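PDB 4TN0: UPF0141 protein yjdB from Campylobacter jejuni subsp. jejuni HB93-13, which probably transfers phosphoethanolamine to acceptors in the periplasm, with a zinc-binding alkaline phosphatase-like domain, and is required for polymyxin resistance and motility. Local coordinates for residues A6-R11 with F289-V295; K18-V24 with N147-L153; G98-A102 with H142-I148; G158-Y162 with C176-L181. All blocks are in the same frame, centred on the assembly; numbering follows the deposited sequence.

Contact 1: residues A6-R11 with F289-V295; sequences ANDAYR and FNVKTSV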
loop_
_atom_site.group_PDB
_atom_site.type_symbol
_atom_site.label_atom_id
_atom_site.label_comp_id
_atom_site.label_asym_id
_atom_site.label_seq_id
_atom_site.Cartn_x
_atom_site.Cartn_y
_atom_site.Cartn_z
ATOM N N ALA A 6 15.674 -16.086 5.452
ATOM C CA ALA A 6 16.797 -15.159 5.429
ATOM C C ALA A 6 17.616 -15.279 6.719
ATOM O O ALA A 6 17.839 -14.295 7.429
ATOM C CB ALA A 6 16.295 -13.731 5.243
ATOM N N ASN A 7 18.077 -16.490 7.005
ATOM C CA ASN A 7 18.757 -16.767 8.262
ATOM C C ASN A 7 20.142 -16.092 8.340
ATOM O O ASN A 7 20.715 -15.962 9.413
ATOM C CB ASN A 7 18.889 -18.282 8.473
ATOM C CG ASN A 7 17.541 -18.989 8.557
ATOM O OD1 ASN A 7 16.652 -18.572 9.301
ATOM N ND2 ASN A 7 17.405 -20.093 7.833
ATOM N N ASP A 8 20.666 -15.688 7.186
ATOM C CA ASP A 8 21.953 -15.013 7.076
ATOM C C ASP A 8 21.864 -13.484 7.068
ATOM O O ASP A 8 22.780 -12.825 6.575
ATOM C CB ASP A 8 22.643 -15.441 5.781
ATOM C CG ASP A 8 21.833 -15.054 4.555
ATOM O OD1 ASP A 8 20.601 -14.932 4.701
ATOM O OD2 ASP A 8 22.401 -14.857 3.457
ATOM N N ALA A 9 20.797 -12.897 7.594
ATOM C CA ALA A 9 20.601 -11.461 7.367
ATOM C C ALA A 9 21.177 -10.574 8.480
ATOM O O ALA A 9 21.215 -10.966 9.649
ATOM C CB ALA A 9 19.108 -11.163 7.175
ATOM N N TYR A 10 21.621 -9.375 8.112
ATOM C CA TYR A 10 22.203 -8.454 9.091
ATOM C C TYR A 10 22.324 -7.027 8.544
ATOM O O TYR A 10 22.269 -6.798 7.325
ATOM C CB TYR A 10 23.591 -8.944 9.550
ATOM C CG TYR A 10 24.620 -9.009 8.428
ATOM C CD1 TYR A 10 25.383 -7.889 8.090
ATOM C CD2 TYR A 10 24.853 -10.192 7.730
ATOM C CE1 TYR A 10 26.321 -7.933 7.064
ATOM C CE2 TYR A 10 25.799 -10.251 6.702
ATOM C CZ TYR A 10 26.533 -9.114 6.374
ATOM O OH TYR A 10 27.470 -9.148 5.353
ATOM N N ARG A 11 22.440 -6.070 9.463
ATOM C CA ARG A 11 22.815 -4.692 9.132
ATOM C C ARG A 11 24.031 -4.211 9.948
ATOM O O ARG A 11 24.878 -3.463 9.447
ATOM C CB ARG A 11 21.604 -3.771 9.323
ATOM C CG ARG A 11 20.477 -4.071 8.330
ATOM C CD ARG A 11 19.151 -3.338 8.617
ATOM N NE ARG A 11 19.284 -1.985 9.132
ATOM C CZ ARG A 11 19.195 -1.695 10.425
ATOM N NH1 ARG A 11 18.989 -2.676 11.296
ATOM N NH2 ARG A 11 19.320 -0.447 10.845
ATOM N N PHE A 289 16.441 -0.767 4.117
ATOM C CA PHE A 289 17.187 -0.668 5.365
ATOM C C PHE A 289 18.545 -1.358 5.226
ATOM O O PHE A 289 19.199 -1.656 6.221
ATOM C CB PHE A 289 16.372 -1.259 6.513
ATOM C CG PHE A 289 15.135 -0.481 6.802
ATOM C CD1 PHE A 289 15.148 0.548 7.727
ATOM C CD2 PHE A 289 13.963 -0.738 6.108
ATOM C CE1 PHE A 289 14.009 1.287 7.977
ATOM C CE2 PHE A 289 12.825 -0.002 6.357
ATOM C CZ PHE A 289 12.848 1.011 7.289
ATOM N N ASN A 290 18.979 -1.525 3.974
ATOM C CA ASN A 290 20.270 -2.127 3.633
ATOM C C ASN A 290 20.515 -3.494 4.267
ATOM O O ASN A 290 21.612 -3.759 4.761
ATOM C CB ASN A 290 21.416 -1.184 4.032
ATOM C CG ASN A 290 21.331 0.164 3.342
ATOM O OD1 ASN A 290 21.102 1.197 3.985
ATOM N ND2 ASN A 290 21.482 0.158 2.021
ATOM N N VAL A 291 19.498 -4.353 4.279
ATOM C CA VAL A 291 19.669 -5.680 4.869
ATOM C C VAL A 291 20.531 -6.549 3.954
ATOM O O VAL A 291 20.218 -6.732 2.771
ATOM C CB VAL A 291 18.313 -6.385 5.140
ATOM C CG1 VAL A 291 18.540 -7.819 5.592
ATOM C CG2 VAL A 291 17.528 -5.637 6.207
ATOM N N LYS A 292 21.619 -7.081 4.504
ATOM C CA LYS A 292 22.515 -7.908 3.711
ATOM C C LYS A 292 22.092 -9.363 3.872
ATOM O O LYS A 292 22.046 -9.884 4.982
ATOM C CB LYS A 292 23.981 -7.701 4.131
ATOM C CG LYS A 292 24.528 -6.291 3.864
ATOM C CD LYS A 292 24.547 -5.966 2.361
ATOM C CE LYS A 292 25.025 -4.537 2.042
ATOM N NZ LYS A 292 26.467 -4.265 2.341
ATOM N N THR A 293 21.757 -9.997 2.753
ATOM C CA THR A 293 21.276 -11.372 2.751
ATOM C C THR A 293 21.199 -11.871 1.319
ATOM O O THR A 293 21.080 -11.078 0.385
ATOM C CB THR A 293 19.872 -11.519 3.429
ATOM O OG1 THR A 293 19.392 -12.862 3.266
ATOM C CG2 THR A 293 18.852 -10.545 2.821
ATOM N N SER A 294 21.290 -13.184 1.146
ATOM C CA SER A 294 21.269 -13.784 -0.186
ATOM C C SER A 294 19.868 -13.799 -0.805
ATOM O O SER A 294 19.726 -13.909 -2.029
ATOM C CB SER A 294 21.829 -15.201 -0.137
ATOM O OG SER A 294 21.044 -16.014 0.710
ATOM N N VAL A 295 18.832 -13.683 0.021
ATOM C CA VAL A 295 17.471 -13.716 -0.516
ATOM C C VAL A 295 17.086 -12.351 -1.078
ATOM O O VAL A 295 16.058 -12.218 -1.761
ATOM C CB VAL A 295 16.441 -14.143 0.528
ATOM C CG1 VAL A 295 16.787 -15.509 1.086
ATOM C CG2 VAL A 295 16.324 -13.100 1.621
#
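Asp-8 makes the tightest polar link: its OD1 accepts a 2.8 Å hydrogen bond from Thr-293 OG1, while OD2 takes the backbone N of Ser-294 at 3.1 Å and, weakly, Ser-294 OG at 3.3 Å. The carboxylate thus reads two consecutive residues of 289-295. Next to it the backbones pair at one point, with Lys-292 N bonded to Tyr-10 O at 2.9 Å and Tyr-10 N to Lys-292 O at 3.2 Å. The Tyr-10 ring lies with one face over Lys-292 CB, a CH-pi contact 3.9 Å from the ring centroid. Beneath, methyl groups fill the gap: Ala-9 CB meets Val-291 CG1 at 3.7 Å, and Ala-6 CB lies 3.7 Å from Val-295 CG2. Val-291 continues inward onto Val-93 and Leu-94 of helix 90-96. A type I turn, Ala-6 to Ala-9, precedes the bridge, and a Schellman motif with Asn-290 as C-prime residue ends helix 281-288, so the arrangement is an isolated antiparallel bridge joining two loops from near the chain's two ends.

Contact 2: residues K18-V24 with N147-L153; sequences KLLVLVV and NIIVLHL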
loop_
_atom_site.group_PDB
_atom_site.type_symbol
_atom_site.label_atom_id
_atom_site.label_comp_id
_atom_site.label_asym_id
_atom_site.label_seq_id
_atom_site.Cartn_x
_atom_site.Cartn_y
_atom_site.Cartn_z
ATOM N N LYS A 18 16.925 6.993 9.270
ATOM C CA LYS A 18 15.941 6.596 8.245
ATOM C C LYS A 18 14.505 6.377 8.769
ATOM O O LYS A 18 14.291 5.865 9.879
ATOM C CB LYS A 18 16.410 5.315 7.533
ATOM C CG LYS A 18 17.558 5.479 6.552
ATOM C CD LYS A 18 17.973 4.121 6.003
ATOM C CE LYS A 18 18.864 4.258 4.784
ATOM N NZ LYS A 18 18.075 4.447 3.522
ATOM N N LEU A 19 13.526 6.768 7.956
ATOM C CA LEU A 19 12.110 6.523 8.261
ATOM C C LEU A 19 11.295 6.150 7.030
ATOM O O LEU A 19 11.071 6.994 6.161
ATOM C CB LEU A 19 11.483 7.754 8.921
ATOM C CG LEU A 19 9.967 7.704 9.141
ATOM C CD1 LEU A 19 9.566 6.479 9.947
ATOM C CD2 LEU A 19 9.461 8.985 9.806
ATOM N N LEU A 20 10.802 4.913 6.983
ATOM C CA LEU A 20 9.915 4.507 5.891
ATOM C C LEU A 20 8.486 4.322 6.423
ATOM O O LEU A 20 8.256 3.608 7.403
ATOM C CB LEU A 20 10.413 3.223 5.200
ATOM C CG LEU A 20 9.546 2.711 4.041
ATOM C CD1 LEU A 20 9.449 3.780 2.971
ATOM C CD2 LEU A 20 10.058 1.404 3.433
ATOM N N VAL A 21 7.544 5.015 5.793
ATOM C CA VAL A 21 6.123 4.815 6.077
ATOM C C VAL A 21 5.531 4.018 4.920
ATOM O O VAL A 21 5.500 4.487 3.775
ATOM C CB VAL A 21 5.347 6.157 6.268
ATOM C CG1 VAL A 21 3.852 5.904 6.335
ATOM C CG2 VAL A 21 5.810 6.912 7.529
ATOM N N LEU A 22 5.129 2.785 5.222
ATOM C CA LEU A 22 4.532 1.885 4.232
ATOM C C LEU A 22 3.023 1.901 4.395
ATOM O O LEU A 22 2.498 1.485 5.428
ATOM C CB LEU A 22 5.050 0.461 4.406
ATOM C CG LEU A 22 4.515 -0.618 3.476
ATOM C CD1 LEU A 22 4.933 -0.348 2.038
ATOM C CD2 LEU A 22 5.015 -1.971 3.932
ATOM N N VAL A 23 2.305 2.379 3.401
ATOM C CA VAL A 23 0.861 2.370 3.551
ATOM C C VAL A 23 0.234 1.268 2.699
ATOM O O VAL A 23 0.286 1.317 1.468
ATOM C CB VAL A 23 0.238 3.730 3.197
ATOM C CG1 VAL A 23 -1.268 3.668 3.393
ATOM C CG2 VAL A 23 0.811 4.800 4.103
ATOM N N VAL A 24 -0.330 0.264 3.378
ATOM C CA VAL A 24 -1.072 -0.815 2.721
ATOM C C VAL A 24 -2.545 -0.436 2.554
ATOM O O VAL A 24 -3.322 -0.370 3.517
ATOM C CB VAL A 24 -0.975 -2.141 3.504
ATOM C CG1 VAL A 24 -1.832 -3.233 2.847
ATOM C CG2 VAL A 24 0.480 -2.569 3.658
ATOM N N ASN A 147 13.519 3.243 11.156
ATOM C CA ASN A 147 12.132 2.897 11.485
ATOM C C ASN A 147 11.289 2.541 10.275
ATOM O O ASN A 147 11.321 3.257 9.266
ATOM C CB ASN A 147 11.441 4.066 12.194
ATOM C CG ASN A 147 12.266 4.649 13.317
ATOM O OD1 ASN A 147 12.099 4.289 14.487
ATOM N ND2 ASN A 147 13.169 5.560 12.966
ATOM N N ILE A 148 10.504 1.470 10.374
ATOM C CA ILE A 148 9.416 1.288 9.410
ATOM C C ILE A 148 8.109 1.307 10.165
ATOM O O ILE A 148 7.923 0.590 11.157
ATOM C CB ILE A 148 9.529 -0.016 8.559
ATOM C CG1 ILE A 148 8.421 -0.039 7.497
ATOM C CG2 ILE A 148 9.514 -1.271 9.432
ATOM C CD1 ILE A 148 8.515 -1.183 6.501
ATOM N N ILE A 149 7.215 2.161 9.683
ATOM C CA ILE A 149 5.860 2.259 10.190
ATOM C C ILE A 149 4.867 1.824 9.122
ATOM O O ILE A 149 4.821 2.390 8.018
ATOM C CB ILE A 149 5.544 3.698 10.643
ATOM C CG1 ILE A 149 6.637 4.175 11.624
ATOM C CG2 ILE A 149 4.136 3.764 11.251
ATOM C CD1 ILE A 149 6.435 5.571 12.186
ATOM N N VAL A 150 4.091 0.791 9.433
ATOM C CA VAL A 150 3.061 0.337 8.502
ATOM C C VAL A 150 1.692 0.889 8.901
ATOM O O VAL A 150 1.267 0.787 10.061
ATOM C CB VAL A 150 2.983 -1.195 8.421
ATOM C CG1 VAL A 150 1.896 -1.600 7.428
ATOM C CG2 VAL A 150 4.334 -1.794 8.004
ATOM N N LEU A 151 1.033 1.535 7.946
ATOM C CA LEU A 151 -0.349 1.918 8.137
ATOM C C LEU A 151 -1.208 1.093 7.171
ATOM O O LEU A 151 -1.046 1.195 5.945
ATOM C CB LEU A 151 -0.541 3.416 7.904
ATOM C CG LEU A 151 0.393 4.328 8.712
ATOM C CD1 LEU A 151 0.166 5.802 8.365
ATOM C CD2 LEU A 151 0.277 4.074 10.203
ATOM N N HIS A 152 -2.114 0.288 7.735
ATOM C CA HIS A 152 -3.016 -0.574 6.965
ATOM C C HIS A 152 -4.411 0.070 6.932
ATOM O O HIS A 152 -5.109 0.129 7.954
ATOM C CB HIS A 152 -3.084 -1.981 7.581
ATOM C CG HIS A 152 -3.823 -2.992 6.746
ATOM N ND1 HIS A 152 -4.267 -4.196 7.256
ATOM C CD2 HIS A 152 -4.185 -2.987 5.441
ATOM C CE1 HIS A 152 -4.889 -4.874 6.313
ATOM N NE2 HIS A 152 -4.850 -4.166 5.201
ATOM N N LEU A 153 -4.793 0.555 5.752
ATOM C CA LEU A 153 -6.046 1.271 5.551
ATOM C C LEU A 153 -7.282 0.385 5.411
ATOM O O LEU A 153 -7.202 -0.756 4.960
ATOM C CB LEU A 153 -5.946 2.138 4.299
ATOM C CG LEU A 153 -4.750 3.078 4.192
ATOM C CD1 LEU A 153 -4.873 3.904 2.911
ATOM C CD2 LEU A 153 -4.658 3.964 5.425
#
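Val-24 packs its CG2 4.1 Å from Val-150 CG1, and on the same face of the sheet Leu-22 CD2 meets Val-150 CG2 at 4.1 Å and Leu-20 CD2 meets Ile-148 CD1 at 4.3 Å. Phe-73 of helix 68-73 lies against Leu-22 and Val-24 on this side. The other face has its own apolar row: Leu-19 CD1 touches Ile-149 CD1 at 4.0 Å, Val-21 CG1 lies 4.2 Å from Leu-151 CD1 and, just past the strand end, Leu-153 CG lies 3.6 Å from Val-23 CG1. Strands 18-24 and 147-152, whose side chains alternate between these faces, are parallel neighbours in the middle of the mixed sheet of an alkaline phosphatase-like fold; the short axes are 4.7 Å apart and 19° from parallel. The backbone bonds zigzag: Leu-20 N to Asn-147 O is 2.9 Å, Ile-149 N to Leu-20 O 2.9 Å, Leu-22 N to Ile-149 O 2.8 Å and Leu-151 N to Leu-22 O 2.9 Å. Toward the C-terminal end Val-24 O accepts from Leu-153 N at 2.8 Å. There the His-152 ring turns its edge to Val-24 O, 3.4 Å from His-152 CD2, while its ND1 bonds to Asp-105. At the opposite end Lys-18 O receives both Asn-147 N, at 3.0 Å, and Asn-147 ND2, at 3.3 Å, and Asn-147 OD1 accepts from Ser-144 N; Lys-18 NZ turns away to a salt bridge with Glu-218.

Contact 3: residues G98-A102 with H142-I148; sequences GVDAA and HLSDQNI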
loop_
_atom_site.group_PDB
_atom_site.type_symbol
_atom_site.label_atom_id
_atom_site.label_comp_id
_atom_site.label_asym_id
_atom_site.label_seq_id
_atom_site.Cartn_x
_atom_site.Cartn_y
_atom_site.Cartn_z
ATOM N N GLY A 98 17.065 -5.630 13.649
ATOM C CA GLY A 98 17.204 -4.467 14.507
ATOM C C GLY A 98 16.477 -3.209 14.078
ATOM O O GLY A 98 16.584 -2.189 14.744
ATOM N N VAL A 99 15.765 -3.258 12.957
ATOM C CA VAL A 99 14.958 -2.115 12.515
ATOM C C VAL A 99 13.762 -1.882 13.442
ATOM O O VAL A 99 13.133 -2.833 13.903
ATOM C CB VAL A 99 14.468 -2.316 11.082
ATOM C CG1 VAL A 99 13.804 -1.055 10.556
ATOM C CG2 VAL A 99 15.635 -2.723 10.199
ATOM N N ASP A 100 13.469 -0.619 13.746
ATOM C CA ASP A 100 12.272 -0.276 14.529
ATOM C C ASP A 100 11.003 -0.430 13.659
ATOM O O ASP A 100 10.825 0.275 12.655
ATOM C CB ASP A 100 12.385 1.147 15.087
ATOM C CG ASP A 100 11.277 1.490 16.087
ATOM O OD1 ASP A 100 10.192 0.859 16.077
ATOM O OD2 ASP A 100 11.501 2.414 16.893
ATOM N N ALA A 101 10.153 -1.386 14.028
ATOM C CA ALA A 101 8.958 -1.708 13.250
ATOM C C ALA A 101 7.670 -1.453 14.014
ATOM O O ALA A 101 7.480 -1.976 15.110
ATOM C CB ALA A 101 9.012 -3.165 12.798
ATOM N N ALA A 102 6.792 -0.646 13.433
ATOM C CA ALA A 102 5.443 -0.420 13.978
ATOM C C ALA A 102 4.368 -0.746 12.925
ATOM O O ALA A 102 4.535 -0.426 11.732
ATOM C CB ALA A 102 5.293 1.009 14.482
ATOM N N HIS A 142 8.709 8.776 19.541
ATOM C CA HIS A 142 9.603 7.719 20.014
ATOM C C HIS A 142 10.268 6.928 18.883
ATOM O O HIS A 142 10.263 5.697 18.892
ATOM C CB HIS A 142 8.864 6.746 20.929
ATOM C CG HIS A 142 8.068 7.403 22.011
ATOM N ND1 HIS A 142 6.952 8.173 21.761
ATOM C CD2 HIS A 142 8.223 7.393 23.357
ATOM C CE1 HIS A 142 6.452 8.609 22.906
ATOM N NE2 HIS A 142 7.204 8.148 23.890
ATOM N N LEU A 143 10.884 7.641 17.946
ATOM C CA LEU A 143 11.601 7.015 16.839
ATOM C C LEU A 143 12.979 6.492 17.271
ATOM O O LEU A 143 13.514 6.903 18.297
ATOM C CB LEU A 143 11.773 8.008 15.684
ATOM C CG LEU A 143 10.560 8.462 14.877
ATOM C CD1 LEU A 143 11.021 9.229 13.641
ATOM C CD2 LEU A 143 9.661 7.284 14.480
ATOM N N SER A 144 13.531 5.569 16.485
ATOM C CA SER A 144 14.923 5.134 16.603
ATOM C C SER A 144 15.707 5.650 15.404
ATOM O O SER A 144 15.284 6.611 14.753
ATOM C CB SER A 144 15.033 3.612 16.698
ATOM O OG SER A 144 14.231 3.103 17.749
ATOM N N ASP A 145 16.831 5.010 15.094
ATOM C CA ASP A 145 17.689 5.512 14.026
ATOM C C ASP A 145 17.167 5.043 12.674
ATOM O O ASP A 145 17.254 5.774 11.683
ATOM C CB ASP A 145 19.154 5.060 14.218
ATOM C CG ASP A 145 19.768 5.525 15.546
ATOM O OD1 ASP A 145 19.032 5.799 16.524
ATOM O OD2 ASP A 145 21.014 5.593 15.612
ATOM N N GLN A 146 16.610 3.831 12.649
ATOM C CA GLN A 146 15.932 3.275 11.469
ATOM C C GLN A 146 14.544 2.733 11.835
ATOM O O GLN A 146 14.407 1.878 12.723
ATOM C CB GLN A 146 16.777 2.175 10.826
ATOM C CG GLN A 146 17.783 2.666 9.796
ATOM C CD GLN A 146 19.167 2.893 10.372
ATOM O OE1 GLN A 146 19.544 2.316 11.401
ATOM N NE2 GLN A 146 19.943 3.728 9.696
ATOM N N ASN A 147 13.519 3.243 11.156
ATOM C CA ASN A 147 12.132 2.897 11.485
ATOM C C ASN A 147 11.289 2.541 10.275
ATOM O O ASN A 147 11.321 3.257 9.266
ATOM C CB ASN A 147 11.441 4.066 12.194
ATOM C CG ASN A 147 12.266 4.649 13.317
ATOM O OD1 ASN A 147 12.099 4.289 14.487
ATOM N ND2 ASN A 147 13.169 5.560 12.966
ATOM N N ILE A 148 10.504 1.470 10.374
ATOM C CA ILE A 148 9.416 1.288 9.410
ATOM C C ILE A 148 8.109 1.307 10.165
ATOM O O ILE A 148 7.923 0.590 11.157
ATOM C CB ILE A 148 9.529 -0.016 8.559
ATOM C CG1 ILE A 148 8.421 -0.039 7.497
ATOM C CG2 ILE A 148 9.514 -1.271 9.432
ATOM C CD1 ILE A 148 8.515 -1.183 6.501
#
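Two neighbouring parallel strands of the main sheet, 100-105 and 146-152, start here, and the contact holds their first residues; a helix, 90-96, leads into the former and a loop into the latter. Three backbone hydrogen bonds join them: Asp-100 N to Gln-146 O at 2.9 Å, Ile-148 N to Asp-100 O at a short 2.6 Å, and Ala-102 N to Ile-148 O at 2.8 Å. From within its strand, Asn-147 turns its amide back to the loop before it, OD1 accepting from Ser-144 N at 2.8 Å and ND2 donating to Ser-144 O at 3.0 Å. Ser-144 OG in turn donates to Asp-100 OD2 at 2.9 Å. Asp-100 OD2 also lies 3.1 Å from Asn-147 OD1, two acceptors that do not bond; a salt bridge from Asp-100 OD2 to Lys-139 probably eases this. On the other face of the sheet the contact is apolar: Ala-101 CB lies 3.9 Å from Ile-148 CG2, and Val-99 CG1 is 4.4 Å from that same Ile-148 CG2, with Met-91 and Leu-94 of helix 90-96 packing above. Gly-98, at positive phi, is the C-prime residue of the Schellman motif ending that helix, and the chain turns straight into the strand, the helix-to-strand passage characteristic of an alpha/beta sheet.

Contact 4: residues G158-Y162 with C176-L181; sequences GPTYY and CDTNEL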
loop_
_atom_site.group_PDB
_atom_site.type_symbol
_atom_site.label_atom_id
_atom_site.label_comp_id
_atom_site.label_asym_id
_atom_site.label_seq_id
_atom_site.Cartn_x
_atom_site.Cartn_y
_atom_site.Cartn_z
ATOM N N GLY A 158 -15.540 -2.227 0.262
ATOM C CA GLY A 158 -16.943 -2.212 -0.124
ATOM C C GLY A 158 -17.688 -3.343 0.551
ATOM O O GLY A 158 -17.074 -4.154 1.255
ATOM N N PRO A 159 -19.012 -3.432 0.339
ATOM C CA PRO A 159 -19.876 -2.602 -0.517
ATOM C C PRO A 159 -20.333 -1.248 0.056
ATOM O O PRO A 159 -20.878 -0.427 -0.701
ATOM C CB PRO A 159 -21.085 -3.508 -0.734
ATOM C CG PRO A 159 -21.165 -4.283 0.536
ATOM C CD PRO A 159 -19.746 -4.572 0.920
ATOM N N THR A 160 -20.089 -0.995 1.341
ATOM C CA THR A 160 -20.480 0.280 1.954
ATOM C C THR A 160 -19.435 1.383 1.730
ATOM O O THR A 160 -18.942 1.977 2.704
ATOM C CB THR A 160 -20.686 0.155 3.478
ATOM O OG1 THR A 160 -19.495 -0.360 4.075
ATOM C CG2 THR A 160 -21.872 -0.741 3.808
ATOM N N TYR A 161 -19.106 1.652 0.466
ATOM C CA TYR A 161 -18.113 2.656 0.112
ATOM C C TYR A 161 -18.342 4.030 0.734
ATOM O O TYR A 161 -17.397 4.699 1.154
ATOM C CB TYR A 161 -18.059 2.838 -1.400
ATOM C CG TYR A 161 -17.843 1.577 -2.192
ATOM C CD1 TYR A 161 -16.603 0.956 -2.188
ATOM C CD2 TYR A 161 -18.847 1.049 -3.007
ATOM C CE1 TYR A 161 -16.376 -0.196 -2.922
ATOM C CE2 TYR A 161 -18.635 -0.109 -3.756
ATOM C CZ TYR A 161 -17.381 -0.724 -3.715
ATOM O OH TYR A 161 -17.111 -1.868 -4.434
ATOM N N TYR A 162 -19.602 4.449 0.784
ATOM C CA TYR A 162 -19.962 5.792 1.235
ATOM C C TYR A 162 -19.603 6.006 2.700
ATOM O O TYR A 162 -19.600 7.134 3.175
ATOM C CB TYR A 162 -21.461 6.043 1.014
ATOM C CG TYR A 162 -22.328 5.229 1.929
ATOM C CD1 TYR A 162 -22.637 3.916 1.628
ATOM C CD2 TYR A 162 -22.841 5.775 3.103
ATOM C CE1 TYR A 162 -23.428 3.157 2.468
ATOM C CE2 TYR A 162 -23.636 5.022 3.955
ATOM C CZ TYR A 162 -23.928 3.718 3.632
ATOM O OH TYR A 162 -24.716 2.959 4.467
ATOM N N CYS A 176 -23.712 6.965 -4.167
ATOM C CA CYS A 176 -24.465 5.741 -3.932
ATOM C C CYS A 176 -24.355 5.393 -2.459
ATOM O O CYS A 176 -23.374 4.781 -2.048
ATOM C CB CYS A 176 -23.916 4.612 -4.816
ATOM S SG CYS A 176 -24.573 2.951 -4.574
ATOM N N ASP A 177 -25.336 5.810 -1.656
ATOM C CA ASP A 177 -25.220 5.694 -0.196
ATOM C C ASP A 177 -25.955 4.448 0.296
ATOM O O ASP A 177 -26.820 4.505 1.169
ATOM C CB ASP A 177 -25.749 6.965 0.491
ATOM C CG ASP A 177 -25.041 8.241 0.007
ATOM O OD1 ASP A 177 -23.849 8.206 -0.352
ATOM O OD2 ASP A 177 -25.713 9.285 -0.108
ATOM N N THR A 178 -25.576 3.311 -0.268
ATOM C CA THR A 178 -26.168 2.039 0.108
ATOM C C THR A 178 -25.149 0.935 -0.165
ATOM O O THR A 178 -24.211 1.138 -0.934
ATOM C CB THR A 178 -27.478 1.782 -0.694
ATOM O OG1 THR A 178 -27.998 0.484 -0.393
ATOM C CG2 THR A 178 -27.231 1.891 -2.178
ATOM N N ASN A 179 -25.329 -0.225 0.456
ATOM C CA ASN A 179 -24.516 -1.389 0.127
ATOM C C ASN A 179 -25.152 -2.189 -1.060
ATOM O O ASN A 179 -24.602 -3.166 -1.549
ATOM C CB ASN A 179 -24.317 -2.232 1.383
ATOM C CG ASN A 179 -25.588 -2.820 1.892
ATOM O OD1 ASN A 179 -26.651 -2.233 1.750
ATOM N ND2 ASN A 179 -25.472 -3.941 2.592
ATOM N N GLU A 180 -26.379 -1.826 -1.403
ATOM C CA GLU A 180 -27.178 -2.459 -2.455
ATOM C C GLU A 180 -26.816 -1.849 -3.811
ATOM O O GLU A 180 -27.602 -1.122 -4.431
ATOM C CB GLU A 180 -28.654 -2.274 -2.089
ATOM C CG GLU A 180 -28.940 -2.933 -0.732
ATOM C CD GLU A 180 -30.399 -2.862 -0.254
ATOM O OE1 GLU A 180 -31.263 -2.346 -0.971
ATOM O OE2 GLU A 180 -30.684 -3.383 0.843
ATOM N N LEU A 181 -25.609 -2.168 -4.247
ATOM C CA LEU A 181 -24.931 -1.466 -5.325
ATOM C C LEU A 181 -25.631 -1.517 -6.648
ATOM O O LEU A 181 -25.549 -0.559 -7.416
ATOM C CB LEU A 181 -23.521 -2.030 -5.502
ATOM C CG LEU A 181 -22.676 -2.038 -4.248
ATOM C CD1 LEU A 181 -21.273 -2.537 -4.603
ATOM C CD2 LEU A 181 -22.634 -0.626 -3.677
#
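The ring of Tyr-162 lies against the backbone of 176-181, one face over Asp-177: Asp-177 CB makes a CH-pi contact 4.3 Å from the ring centroid, 20° off its normal. Tyr-162 CE1 comes to 3.5 Å from Thr-178 N, and Tyr-162 CB, before the ring, is 3.5 Å from Asp-177 OD1, whose hydrogen-bond partner is Thr-175. Next along, Thr-160 CG2 rests 3.8 Å from Asn-179 CB. Pro-159, which follows a cis peptide bond, adds its ring to the same patch, with CB 3.6 Å from Asn-179 O and 4.0 Å from Leu-181 CD1. That leucine methyl also reaches Tyr-161, CE2 to Leu-181 CD1 being 3.7 Å. The two segments therefore meet by van der Waals and CH-pi packing, and their shapes are set from within: Thr-160, Asp-177 and Glu-180 each centre an inverse gamma turn, and Thr-178 OG1 accepts from Glu-180 N at 3.0 Å in an ST turn. The disulfide between Cys-176 and Cys-184 ties the second segment to the chain just before helix 186-211. Against that helix lie Tyr-161 and Leu-181, both on Leu-189, and Tyr-162 on Thr-192, while Pro-159 and Tyr-161 touch Leu-238 of the short strand 237-238 and Tyr-161 OH bonds to Glu-229.

Contacts 2 and 3 share Asn-147 and Ile-148, because strand 146-152 lies between 18-24 and 100-105 in the sheet; their centres are 10 Å apart. Contact 1 borders the end of the sheet where these strands begin: Phe-289 CZ is 3.4 Å from Asn-147 O and Phe-289 CE1 3.5 Å from Val-99 CG1, so one ring touches both pairings. Along the chain, the loop closed by contact 1 encloses the other three. Contact 4 stands apart, its centre about 44 Å from that of contact 1 and 29 Å from that of contact 2. The zinc site of Glu-26, phosphothreonine Thr-65, Asp-226 and His-227 is approached by contacts 2 and 4: the side chains of His-152 and Tyr-161 lie about 7 and 10 Å from the zinc.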